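Local coordinates for leukotriene A-4 hydrolase (Saccharomyces cerevisiae, PDB 2XQ0), which cleaves amino-terminal residues from di- and tripeptides as a zinc-dependent aminopeptidase of the M1 family and also hydrolyses epoxides weakly, at residues S144-A148 and I149-S153; I171-P174 and L175-F179; P201-A204 and Y205-G208; D269-Y273 and G274-S278; D616-H619 and P620-A624. All coordinates share one frame; numbering follows the deposited sequence.

Contact 1. Residues S144-A148 and I149-S153. With BES (2-(3-amino-2-hydroxy-4-phenyl-butyrylamino)-4-methyl-pentanoic acid), chain B.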
# COMPACT_ATOMS: atom_id res chain seq x y z
N SER A 144 -3.83 12.33 -5.67
CA SER A 144 -4.85 11.29 -5.64
C SER A 144 -4.39 10.01 -4.96
O SER A 144 -3.19 9.78 -4.74
CB SER A 144 -5.25 10.94 -7.08
OG SER A 144 -4.16 10.30 -7.71
N GLN A 145 -5.35 9.18 -4.61
CA GLN A 145 -5.10 7.83 -4.13
C GLN A 145 -6.38 7.07 -4.49
O GLN A 145 -7.44 7.33 -3.90
CB GLN A 145 -4.87 7.81 -2.62
CG GLN A 145 -5.03 6.43 -1.99
CD GLN A 145 -4.05 5.43 -2.55
OE1 GLN A 145 -2.84 5.67 -2.56
NE2 GLN A 145 -4.56 4.30 -3.04
N LEU A 146 -6.31 6.18 -5.47
CA LEU A 146 -7.51 5.58 -6.05
C LEU A 146 -7.82 4.17 -5.56
O LEU A 146 -8.97 3.69 -5.64
CB LEU A 146 -7.46 5.62 -7.58
CG LEU A 146 -7.19 6.99 -8.20
CD1 LEU A 146 -7.43 6.96 -9.71
CD2 LEU A 146 -8.03 8.06 -7.53
N GLU A 147 -6.82 3.48 -5.05
CA GLU A 147 -7.05 2.09 -4.63
C GLU A 147 -7.88 2.08 -3.35
O GLU A 147 -7.60 2.87 -2.46
CB GLU A 147 -5.72 1.37 -4.40
CG GLU A 147 -5.82 -0.17 -4.37
CD GLU A 147 -4.44 -0.81 -4.28
OE1 GLU A 147 -3.46 -0.06 -4.31
OE2 GLU A 147 -4.34 -2.05 -4.19
N ALA A 148 -8.90 1.22 -3.26
CA ALA A 148 -9.25 0.24 -4.28
C ALA A 148 -10.31 0.71 -5.26
O ALA A 148 -10.17 0.49 -6.47
CB ALA A 148 -9.72 -1.05 -3.61
N ILE A 149 -11.39 1.32 -4.76
CA ILE A 149 -12.47 1.80 -5.65
C ILE A 149 -12.78 3.30 -5.59
O ILE A 149 -13.94 3.72 -5.61
CB ILE A 149 -13.76 1.00 -5.44
CG1 ILE A 149 -14.23 1.10 -3.98
CG2 ILE A 149 -13.53 -0.48 -5.85
CD1 ILE A 149 -15.63 0.50 -3.75
N HIS A 150 -11.74 4.12 -5.55
CA HIS A 150 -11.94 5.58 -5.54
C HIS A 150 -11.74 6.21 -6.93
O HIS A 150 -11.98 7.41 -7.10
CB HIS A 150 -11.00 6.23 -4.52
CG HIS A 150 -11.30 5.84 -3.11
ND1 HIS A 150 -12.45 6.24 -2.46
CD2 HIS A 150 -10.62 5.07 -2.23
CE1 HIS A 150 -12.46 5.74 -1.24
NE2 HIS A 150 -11.35 5.03 -1.07
N ALA A 151 -11.29 5.42 -7.91
CA ALA A 151 -11.13 5.98 -9.26
C ALA A 151 -12.46 6.53 -9.76
O ALA A 151 -12.51 7.57 -10.41
CB ALA A 151 -10.58 4.96 -10.21
N ARG A 152 -13.55 5.84 -9.43
CA ARG A 152 -14.89 6.28 -9.81
C ARG A 152 -15.28 7.61 -9.13
O ARG A 152 -16.31 8.20 -9.46
CB ARG A 152 -15.93 5.20 -9.47
CG ARG A 152 -16.09 4.98 -7.95
CD ARG A 152 -16.89 3.71 -7.60
NE ARG A 152 -16.21 2.49 -8.04
CZ ARG A 152 -16.60 1.25 -7.78
NH1 ARG A 152 -17.72 1.00 -7.09
NH2 ARG A 152 -15.87 0.23 -8.22
N SER A 153 -14.47 8.09 -8.19
CA SER A 153 -14.78 9.39 -7.56
C SER A 153 -13.94 10.49 -8.21
O SER A 153 -14.09 11.69 -7.91
CB SER A 153 -14.54 9.32 -6.05
OG SER A 153 -15.01 10.46 -5.37
N2 BES B . -1.06 0.32 -2.84
C1 BES B . -0.66 -0.31 -1.59
C6 BES B . -1.32 0.40 -0.41
C7 BES B . -2.83 0.24 -0.49
C8 BES B . -3.38 -1.00 -0.75
C12 BES B . -3.65 1.35 -0.31
C9 BES B . -4.76 -1.15 -0.83
C11 BES B . -5.04 1.20 -0.39
C10 BES B . -5.59 -0.05 -0.65
C2 BES B . 0.86 -0.29 -1.43
O2 BES B . 1.59 -0.91 -2.50
C3 BES B . 1.17 -0.99 -0.15
O3 BES B . 1.06 -2.22 -0.04
N1 BES B . 1.54 -0.12 0.78
C4 BES B . 1.92 -0.38 2.15
C13 BES B . 3.44 -0.41 2.10
C14 BES B . 4.04 -1.67 2.71
C15 BES B . 5.44 -1.90 2.18
C16 BES B . 3.15 -2.89 2.48
C5 BES B . 1.48 0.82 2.95
O1 BES B . 1.24 0.68 4.17
O4 BES B . 1.37 1.92 2.35
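The substrate-binding loop that leaves strand 141-144 folds back on itself here, with the carbonyl of Leu146 receiving the backbone N-H of His150 while Glu147 reaches into the pocket holding bestatin. His150 N lies 2.8 Å from Leu146 O, a fairly straight bond (159° at the hydrogen) with the donor tilted only a little from the carbonyl plane. It closes a tight turn that contains a cis peptide between Glu147 and Ala148. Beside this bond, Leu146 CD1 rests 3.8 Å from Ala151 CB, and the His150 ring offers CD2 edge-on to Glu147 O at 3.7 Å; the far side of that ring is anchored through ND1 to Thr125 OG1. The loop belongs to the N-terminal domain of the M1 fold, yet it contributes one wall of a cleft whose zinc ion is bound by His301, His305 and Glu324. Glu147 gets there because CG stands opposite the backbone N (chi1 -163°) and the chain runs on extended. OE1 then accepts from the inhibitor amine N2 at 2.8 Å, while CD lies 3.5 Å from C9 of the inhibitor phenyl group. With alanine in place of Glu147, the amine would probably lose one of its two carboxylate acceptors and a gap would open beside the phenyl ring. Glu277 supplies the other carboxylate to the same nitrogen.

Contact 2. Residues I171-P174 and L175-F179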
# COMPACT_ATOMS: atom_id res chain seq x y z
N ILE A 171 -3.29 17.45 -18.82
CA ILE A 171 -3.70 18.01 -17.55
C ILE A 171 -3.25 19.46 -17.48
O ILE A 171 -2.07 19.76 -17.53
CB ILE A 171 -3.15 17.22 -16.37
CG1 ILE A 171 -3.53 15.75 -16.52
CG2 ILE A 171 -3.69 17.78 -15.07
CD1 ILE A 171 -2.91 14.84 -15.51
N GLU A 172 -4.21 20.36 -17.39
CA GLU A 172 -3.89 21.78 -17.29
C GLU A 172 -3.83 22.15 -15.81
O GLU A 172 -4.72 21.78 -15.05
CB GLU A 172 -4.97 22.59 -18.00
CG GLU A 172 -4.69 24.08 -18.04
CD GLU A 172 -5.78 24.84 -18.77
OE1 GLU A 172 -6.92 24.32 -18.84
OE2 GLU A 172 -5.49 25.95 -19.26
N SER A 173 -2.79 22.85 -15.40
CA SER A 173 -2.63 23.28 -14.01
C SER A 173 -1.72 24.51 -13.96
O SER A 173 -0.82 24.64 -14.78
CB SER A 173 -2.00 22.16 -13.17
OG SER A 173 -1.90 22.54 -11.81
N PRO A 174 -1.95 25.40 -12.98
CA PRO A 174 -1.01 26.52 -12.84
C PRO A 174 0.28 26.11 -12.13
O PRO A 174 1.14 26.96 -11.94
CB PRO A 174 -1.78 27.53 -11.98
CG PRO A 174 -2.75 26.70 -11.21
CD PRO A 174 -3.13 25.55 -12.11
N LEU A 175 0.39 24.83 -11.74
CA LEU A 175 1.60 24.29 -11.09
C LEU A 175 1.98 22.96 -11.75
O LEU A 175 1.14 22.32 -12.37
CB LEU A 175 1.34 24.07 -9.60
CG LEU A 175 1.11 25.31 -8.72
CD1 LEU A 175 0.58 24.93 -7.34
CD2 LEU A 175 2.39 26.12 -8.58
N PRO A 176 3.25 22.56 -11.63
CA PRO A 176 3.72 21.26 -12.16
C PRO A 176 2.80 20.06 -11.84
O PRO A 176 2.16 19.99 -10.79
CB PRO A 176 5.09 21.11 -11.49
CG PRO A 176 5.61 22.55 -11.40
CD PRO A 176 4.37 23.38 -11.11
N VAL A 177 2.72 19.13 -12.78
CA VAL A 177 1.87 17.95 -12.65
C VAL A 177 2.72 16.73 -12.91
O VAL A 177 3.53 16.71 -13.84
CB VAL A 177 0.72 17.93 -13.71
CG1 VAL A 177 -0.04 16.60 -13.68
CG2 VAL A 177 -0.23 19.10 -13.52
N VAL A 178 2.54 15.71 -12.08
CA VAL A 178 3.03 14.39 -12.43
C VAL A 178 1.85 13.43 -12.55
O VAL A 178 0.79 13.66 -11.96
CB VAL A 178 4.06 13.85 -11.45
CG1 VAL A 178 5.25 14.82 -11.35
CG2 VAL A 178 3.42 13.63 -10.08
N PHE A 179 2.04 12.39 -13.35
CA PHE A 179 0.97 11.48 -13.73
C PHE A 179 1.57 10.09 -13.85
O PHE A 179 2.77 9.95 -14.08
CB PHE A 179 0.39 11.91 -15.08
CG PHE A 179 -0.66 10.97 -15.62
CD1 PHE A 179 -1.97 11.06 -15.19
CD2 PHE A 179 -0.33 10.02 -16.59
CE1 PHE A 179 -2.95 10.18 -15.67
CE2 PHE A 179 -1.29 9.15 -17.08
CZ PHE A 179 -2.61 9.24 -16.64
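Ile171 and Val177 face each other across a connection between two strands that belong to different sheets of the N-terminal domain: 165-172 lies in the large mixed sheet, 177-179 at the edge of a four-stranded antiparallel one. The chain nearly reverses, its two limbs running 159° apart, and no backbone hydrogen bond joins them, so this is not a paired beta-hairpin. Apolar contacts fill the inside of the bend. Ile171 CG1 lies opposite the carbonyl carbon (chi1 -53°), which sends CD1 across to Val177 CG1 at 3.8 Å. The same methyl lies 3.9 Å from Phe179 CD1, the two side chains meeting at about a right angle. Further toward the turn, Val177 CG2 packs 3.6 Å from Ser173 CB, while strand 193-199 adds Tyr194 and Phe196 against Val177.

The polar contacts gather at Ser173, whose hydroxyl points into the bend. Ser211 OG is its main partner, and Ser211 also bonds to Pro176 O, which ties the turn to the neighbouring strand 209-211 of the smaller sheet. Within the turn itself, Ser173 OG sits 3.1 Å from Leu175 O, a possible hydrogen bond, not settled because the same proton could instead go to another acceptor.

Contact 3. Residues P201-A204 and Y205-G208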
# COMPACT_ATOMS: atom_id res chain seq x y z
N PRO A 201 -1.31 -1.34 -20.86
CA PRO A 201 -2.68 -1.20 -20.34
C PRO A 201 -2.72 -1.28 -18.82
O PRO A 201 -2.02 -2.12 -18.24
CB PRO A 201 -3.43 -2.40 -20.95
CG PRO A 201 -2.59 -2.87 -22.08
CD PRO A 201 -1.17 -2.46 -21.81
N ILE A 202 -3.51 -0.43 -18.18
CA ILE A 202 -3.61 -0.43 -16.71
C ILE A 202 -5.06 -0.33 -16.21
O ILE A 202 -5.93 0.17 -16.93
CB ILE A 202 -2.72 0.68 -16.07
CG1 ILE A 202 -3.10 2.10 -16.56
CG2 ILE A 202 -1.22 0.40 -16.32
CD1 ILE A 202 -2.57 3.23 -15.64
N PRO A 203 -5.34 -0.86 -15.00
CA PRO A 203 -6.64 -0.67 -14.34
C PRO A 203 -6.77 0.78 -13.84
O PRO A 203 -5.76 1.44 -13.58
CB PRO A 203 -6.59 -1.65 -13.17
CG PRO A 203 -5.14 -1.80 -12.86
CD PRO A 203 -4.41 -1.65 -14.17
N ALA A 204 -8.00 1.26 -13.69
CA ALA A 204 -8.23 2.63 -13.23
C ALA A 204 -7.61 2.91 -11.86
O ALA A 204 -7.25 4.05 -11.57
CB ALA A 204 -9.74 2.95 -13.20
N TYR A 205 -7.52 1.90 -11.01
CA TYR A 205 -7.12 2.15 -9.62
C TYR A 205 -5.63 2.55 -9.57
O TYR A 205 -5.17 3.08 -8.57
CB TYR A 205 -7.42 0.97 -8.70
CG TYR A 205 -6.44 -0.17 -8.79
CD1 TYR A 205 -5.21 -0.12 -8.14
CD2 TYR A 205 -6.74 -1.31 -9.51
CE1 TYR A 205 -4.32 -1.16 -8.20
CE2 TYR A 205 -5.85 -2.36 -9.60
CZ TYR A 205 -4.65 -2.28 -8.94
OH TYR A 205 -3.76 -3.32 -9.02
N LEU A 206 -4.89 2.30 -10.66
CA LEU A 206 -3.47 2.63 -10.74
C LEU A 206 -3.21 4.05 -11.25
O LEU A 206 -2.07 4.53 -11.24
CB LEU A 206 -2.73 1.63 -11.64
CG LEU A 206 -2.56 0.25 -11.01
CD1 LEU A 206 -1.87 -0.69 -11.98
CD2 LEU A 206 -1.75 0.37 -9.74
N ILE A 207 -4.26 4.72 -11.71
CA ILE A 207 -4.09 6.09 -12.16
C ILE A 207 -3.61 6.92 -10.99
O ILE A 207 -4.07 6.76 -9.86
CB ILE A 207 -5.37 6.68 -12.75
CG1 ILE A 207 -5.66 6.03 -14.11
CG2 ILE A 207 -5.23 8.20 -12.91
CD1 ILE A 207 -4.59 6.37 -15.15
N GLY A 208 -2.65 7.78 -11.27
CA GLY A 208 -2.11 8.66 -10.25
C GLY A 208 -1.91 10.05 -10.80
O GLY A 208 -1.49 10.21 -11.95
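Tyr205 and Pro203 meet because chi1 of the tyrosine, 78°, places CG between its own backbone N and carbonyl carbon and swings the ring back over the preceding chain. Leu206 takes a different course, its CG opposite the carbonyl carbon (chi1 -72°), and comes to the neighbouring part of the proline, next to the tyrosine. Pro203, Tyr205 and Leu206 thus form a three-way cluster: Pro203 CG lies 3.4 Å from Tyr205 CE2, reached obliquely, and Pro203 CD lies 3.5 Å from Leu206 CD1, tighter than usual for two carbons. Leu206 CG in turn sits over one face of the Tyr205 ring, near its rim.

A short 3-10 turn underlies this packing, on the way from strand 201-202 to strand 209-211 in the N-terminal domain. Leu206 N donates to Pro203 O at 3.2 Å, and Ile207 N donates to Ala204 O at 3.1 Å, two i to i+3 bonds of the kind that define such a turn.

On the strand side, Ile202 CD1 meets Ile207 CD1 at 3.8 Å, the two side chains crossing at about a right angle, and Phe167 of strand 165-172 packs against both isoleucines. Toward the catalytic domain, Trp317 meets the Tyr205 ring edge-to-face, while Tyr205 OH has a weak hydrogen bond with Asn323 ND2.

Contact 4. Residues D269-Y273 and G274-S278. With BES (2-(3-amino-2-hydroxy-4-phenyl-butyrylamino)-4-methyl-pentanoic acid), chain B.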
# COMPACT_ATOMS: atom_id res chain seq x y z
N ASP A 269 3.61 15.84 3.62
CA ASP A 269 3.61 15.12 4.89
C ASP A 269 2.27 14.47 5.27
O ASP A 269 2.25 13.50 6.02
CB ASP A 269 4.19 16.00 6.02
CG ASP A 269 5.51 16.66 5.62
OD1 ASP A 269 6.58 16.06 5.86
OD2 ASP A 269 5.48 17.78 5.06
N SER A 270 1.16 14.97 4.72
CA SER A 270 -0.16 14.38 4.99
C SER A 270 -0.41 13.04 4.29
O SER A 270 -1.44 12.39 4.52
CB SER A 270 -1.28 15.36 4.61
OG SER A 270 -1.25 15.65 3.22
N TYR A 271 0.51 12.62 3.44
CA TYR A 271 0.32 11.38 2.71
C TYR A 271 0.12 10.19 3.67
O TYR A 271 0.93 9.97 4.56
CB TYR A 271 1.49 11.15 1.75
CG TYR A 271 1.22 10.02 0.79
CD1 TYR A 271 0.31 10.17 -0.24
CD2 TYR A 271 1.89 8.81 0.91
CE1 TYR A 271 0.05 9.14 -1.12
CE2 TYR A 271 1.64 7.77 0.05
CZ TYR A 271 0.72 7.94 -0.97
OH TYR A 271 0.48 6.91 -1.82
N PRO A 272 -0.97 9.42 3.48
CA PRO A 272 -1.40 8.44 4.48
C PRO A 272 -0.87 7.01 4.32
O PRO A 272 -1.01 6.21 5.24
CB PRO A 272 -2.93 8.44 4.30
CG PRO A 272 -3.11 8.71 2.83
CD PRO A 272 -1.94 9.57 2.38
N TYR A 273 -0.28 6.68 3.17
CA TYR A 273 0.27 5.34 2.99
C TYR A 273 1.78 5.42 2.94
O TYR A 273 2.34 6.51 2.96
CB TYR A 273 -0.31 4.69 1.73
CG TYR A 273 -1.82 4.57 1.79
CD1 TYR A 273 -2.43 3.46 2.34
CD2 TYR A 273 -2.63 5.60 1.33
CE1 TYR A 273 -3.80 3.37 2.42
CE2 TYR A 273 -4.00 5.52 1.41
CZ TYR A 273 -4.58 4.40 1.95
OH TYR A 273 -5.96 4.32 2.03
N GLY A 274 2.43 4.26 2.91
CA GLY A 274 3.88 4.21 2.85
C GLY A 274 4.23 4.47 1.40
O GLY A 274 5.21 5.14 1.09
N GLY A 275 3.40 3.96 0.50
CA GLY A 275 3.65 4.13 -0.92
C GLY A 275 2.48 3.66 -1.74
O GLY A 275 1.60 2.99 -1.22
N MET A 276 2.46 4.03 -3.02
CA MET A 276 1.41 3.57 -3.93
C MET A 276 2.11 3.38 -5.26
O MET A 276 2.78 4.29 -5.74
CB MET A 276 0.29 4.59 -4.08
CG MET A 276 -0.77 4.20 -5.12
SD MET A 276 -1.58 2.60 -4.79
CE MET A 276 -1.99 2.07 -6.45
N GLU A 277 1.92 2.19 -5.83
CA GLU A 277 2.65 1.74 -7.01
C GLU A 277 2.07 2.23 -8.34
O GLU A 277 2.00 1.45 -9.29
CB GLU A 277 2.65 0.21 -7.00
CG GLU A 277 1.26 -0.45 -7.27
CD GLU A 277 0.44 -0.76 -5.99
OE1 GLU A 277 0.69 -0.15 -4.92
OE2 GLU A 277 -0.48 -1.61 -6.06
N SER A 278 1.67 3.49 -8.45
CA SER A 278 1.22 3.99 -9.74
C SER A 278 2.33 3.81 -10.74
O SER A 278 3.46 4.20 -10.48
CB SER A 278 0.87 5.47 -9.68
OG SER A 278 -0.31 5.65 -8.94
N2 BES B . -1.06 0.32 -2.84
C1 BES B . -0.66 -0.31 -1.59
C6 BES B . -1.32 0.40 -0.41
C7 BES B . -2.83 0.24 -0.49
C8 BES B . -3.38 -1.00 -0.75
C12 BES B . -3.65 1.35 -0.31
C9 BES B . -4.76 -1.15 -0.83
C11 BES B . -5.04 1.20 -0.39
C10 BES B . -5.59 -0.05 -0.65
C2 BES B . 0.86 -0.29 -1.43
O2 BES B . 1.59 -0.91 -2.50
C3 BES B . 1.17 -0.99 -0.15
O3 BES B . 1.06 -2.22 -0.04
N1 BES B . 1.54 -0.12 0.78
C4 BES B . 1.92 -0.38 2.15
C13 BES B . 3.44 -0.41 2.10
C14 BES B . 4.04 -1.67 2.71
C15 BES B . 5.44 -1.90 2.18
C16 BES B . 3.15 -2.89 2.48
C5 BES B . 1.48 0.82 2.95
O1 BES B . 1.24 0.68 4.17
O4 BES B . 1.37 1.92 2.35
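Tyr271 and Met276 meet where the substrate-binding loop runs into strand 275-276, and around them Tyr273, Gly274, Gly275 and Glu277 grip bestatin. Gly274 N donates to the inhibitor carboxylate oxygen O4 at 2.6 Å, with an angle of 156° at the hydrogen; Gly275 N adds a weak bond to the same oxygen. An edge atom of the inhibitor phenyl group, C12, sits over one face of the Tyr273 ring, 3.4 Å from CE1. The tyrosine CG stands opposite the carbonyl carbon (chi1 -59°), turning the ring from the backbone toward the phenyl group. A leucine in its place would probably lose the aromatic face against which the phenyl edge rests and leave the phenyl group freer to shift. At the end opposite the carboxylate, Glu277 OE1 accepts from the bestatin amine N2 at 2.8 Å. Glu277 OE1 also lies 2.7 Å from BES O2, the inhibitor hydroxyl. Met276 SD approaches the same amine, at 3.0 Å from N2.

One shell out, Tyr271 OH lies 3.2 Å from Met276 CB, and the edge of its ring meets the Gly274-Gly275 backbone. Phe143 and Phe283 pack around Tyr271, and backbone bonds from Gly274 to Thr285 and from Met276 to Phe283 fix the strand. The segment corresponds to the GxMEN motif of M1 aminopeptidases, with serine in place of the final asparagine. The pocket therefore pairs opposite polarities with the two ends of a peptide-like ligand: backbone N-H groups meet its carboxylate, and carboxylate oxygen meets its amine, an arrangement consistent with reading a free amino terminus.

Contact 5. Residues D616-H619 and P620-A624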
# COMPACT_ATOMS: atom_id res chain seq x y z
N ASP A 616 -7.55 18.69 10.64
CA ASP A 616 -7.76 19.13 9.27
C ASP A 616 -6.48 19.13 8.41
O ASP A 616 -6.53 19.45 7.22
CB ASP A 616 -8.41 20.52 9.25
CG ASP A 616 -9.87 20.48 9.70
OD1 ASP A 616 -10.61 19.57 9.28
OD2 ASP A 616 -10.28 21.38 10.47
N THR A 617 -5.35 18.75 9.01
CA THR A 617 -4.10 18.64 8.26
C THR A 617 -3.91 17.23 7.70
O THR A 617 -3.11 17.02 6.78
CB THR A 617 -2.87 19.04 9.12
OG1 THR A 617 -2.54 18.00 10.05
CG2 THR A 617 -3.14 20.34 9.87
N TYR A 618 -4.65 16.28 8.23
CA TYR A 618 -4.51 14.88 7.82
C TYR A 618 -5.32 14.56 6.56
O TYR A 618 -6.27 15.27 6.24
CB TYR A 618 -4.90 13.95 8.97
CG TYR A 618 -4.13 14.19 10.26
CD1 TYR A 618 -4.79 14.48 11.45
CD2 TYR A 618 -2.74 14.13 10.28
CE1 TYR A 618 -4.08 14.69 12.63
CE2 TYR A 618 -2.02 14.34 11.45
CZ TYR A 618 -2.69 14.62 12.63
OH TYR A 618 -1.98 14.83 13.79
N HIS A 619 -4.95 13.51 5.83
CA HIS A 619 -5.73 13.06 4.67
C HIS A 619 -7.12 12.70 5.15
O HIS A 619 -7.29 12.26 6.28
CB HIS A 619 -5.08 11.82 4.01
CG HIS A 619 -5.65 11.49 2.65
ND1 HIS A 619 -6.84 10.82 2.49
CD2 HIS A 619 -5.20 11.76 1.41
CE1 HIS A 619 -7.10 10.68 1.20
NE2 HIS A 619 -6.12 11.25 0.52
N PRO A 620 -8.13 12.91 4.28
CA PRO A 620 -9.51 12.57 4.65
C PRO A 620 -9.67 11.19 5.30
O PRO A 620 -10.41 11.05 6.27
CB PRO A 620 -10.23 12.57 3.30
CG PRO A 620 -9.51 13.59 2.52
CD PRO A 620 -8.06 13.51 2.94
N ILE A 621 -8.97 10.19 4.75
CA ILE A 621 -9.05 8.82 5.26
C ILE A 621 -8.51 8.74 6.67
O ILE A 621 -9.18 8.24 7.58
CB ILE A 621 -8.21 7.86 4.40
CG1 ILE A 621 -8.45 8.11 2.91
CG2 ILE A 621 -8.55 6.43 4.78
CD1 ILE A 621 -9.76 7.59 2.38
N CYS A 622 -7.29 9.22 6.85
CA CYS A 622 -6.67 9.24 8.17
C CYS A 622 -7.48 10.06 9.19
O CYS A 622 -7.56 9.68 10.35
CB CYS A 622 -5.23 9.76 8.06
SG CYS A 622 -4.40 9.91 9.63
N LYS A 623 -8.08 11.17 8.76
CA LYS A 623 -8.94 11.94 9.66
C LYS A 623 -10.16 11.13 10.08
O LYS A 623 -10.57 11.14 11.25
CB LYS A 623 -9.37 13.28 9.05
CG LYS A 623 -10.12 14.20 10.01
CD LYS A 623 -10.58 15.50 9.34
CE LYS A 623 -11.55 16.28 10.23
NZ LYS A 623 -12.29 17.36 9.49
N ALA A 624 -10.74 10.41 9.11
CA ALA A 624 -11.93 9.60 9.35
C ALA A 624 -11.66 8.55 10.42
O ALA A 624 -12.41 8.41 11.39
CB ALA A 624 -12.36 8.92 8.05
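His619 is the N-cap of helix 620-629, and Asp616 pairs with Lys623 one turn further along, so this loop after helix 604-614 is fastened to the start of the last helix of the C-terminal domain. One side-chain bond makes the cap. Ile621 N donates to His619 ND1 at 3.2 Å, almost straight (171°) and in the plane of the imidazole, so the ring nitrogen takes up an amide N-H of the first helical turn. The ring gets there with CG opposite the backbone N (chi1 -168°). The carbonyl of the same residue starts the ordinary helical pattern: Lys623 N donates to His619 O at 2.8 Å.

The charged contact is the salt bridge from Lys623 NZ to Asp616 OD1, 2.8 Å long. All four lysine torsions are near 180°, and the fully extended chain reaches back along the loop to the carboxylate.

Among the apolar contacts, Ile621 CG1 runs beside the imidazole, 3.4 Å from His619 CE1. Cys622 SG lies 4.1 Å from Tyr618 CB and 5.0 Å from the centroid of the Tyr618 ring, an oblique sulfur-aromatic contact. Tyr618 OH is bonded to Leu583 O and to Tyr596 OH, and Met589 of helix 589-600 touches both Ile621 and Cys622.

That ND1 accepts the amide N-H is consistent with a neutral ring protonated on NE2; full protonation of the ring would probably cost the cap.

Contacts 1 and 4 build the bestatin site from two domains, their centres 13 Å apart: Glu147 OE1 lies 3.3 Å from Met276 SD, and both contacts supply a carboxylate to the inhibitor amine. Contact 3 stands behind contact 1, with Leu146 CD1 3.4 Å from Ala204 O, and it reaches contact 4 through a probable hydrogen bond, Leu206 O to Ser278 OG at 3.1 Å. Contact 2 is further back, joined to contact 3 where Phe179 CZ meets Ile207 CD1 at 3.8 Å. From the C-terminal domain, contact 5 touches contact 4 through Pro272 CG and His619 CG, 3.8 Å apart. The side chain of Ile621 is about 8 Å from the bound BES, nearest atoms.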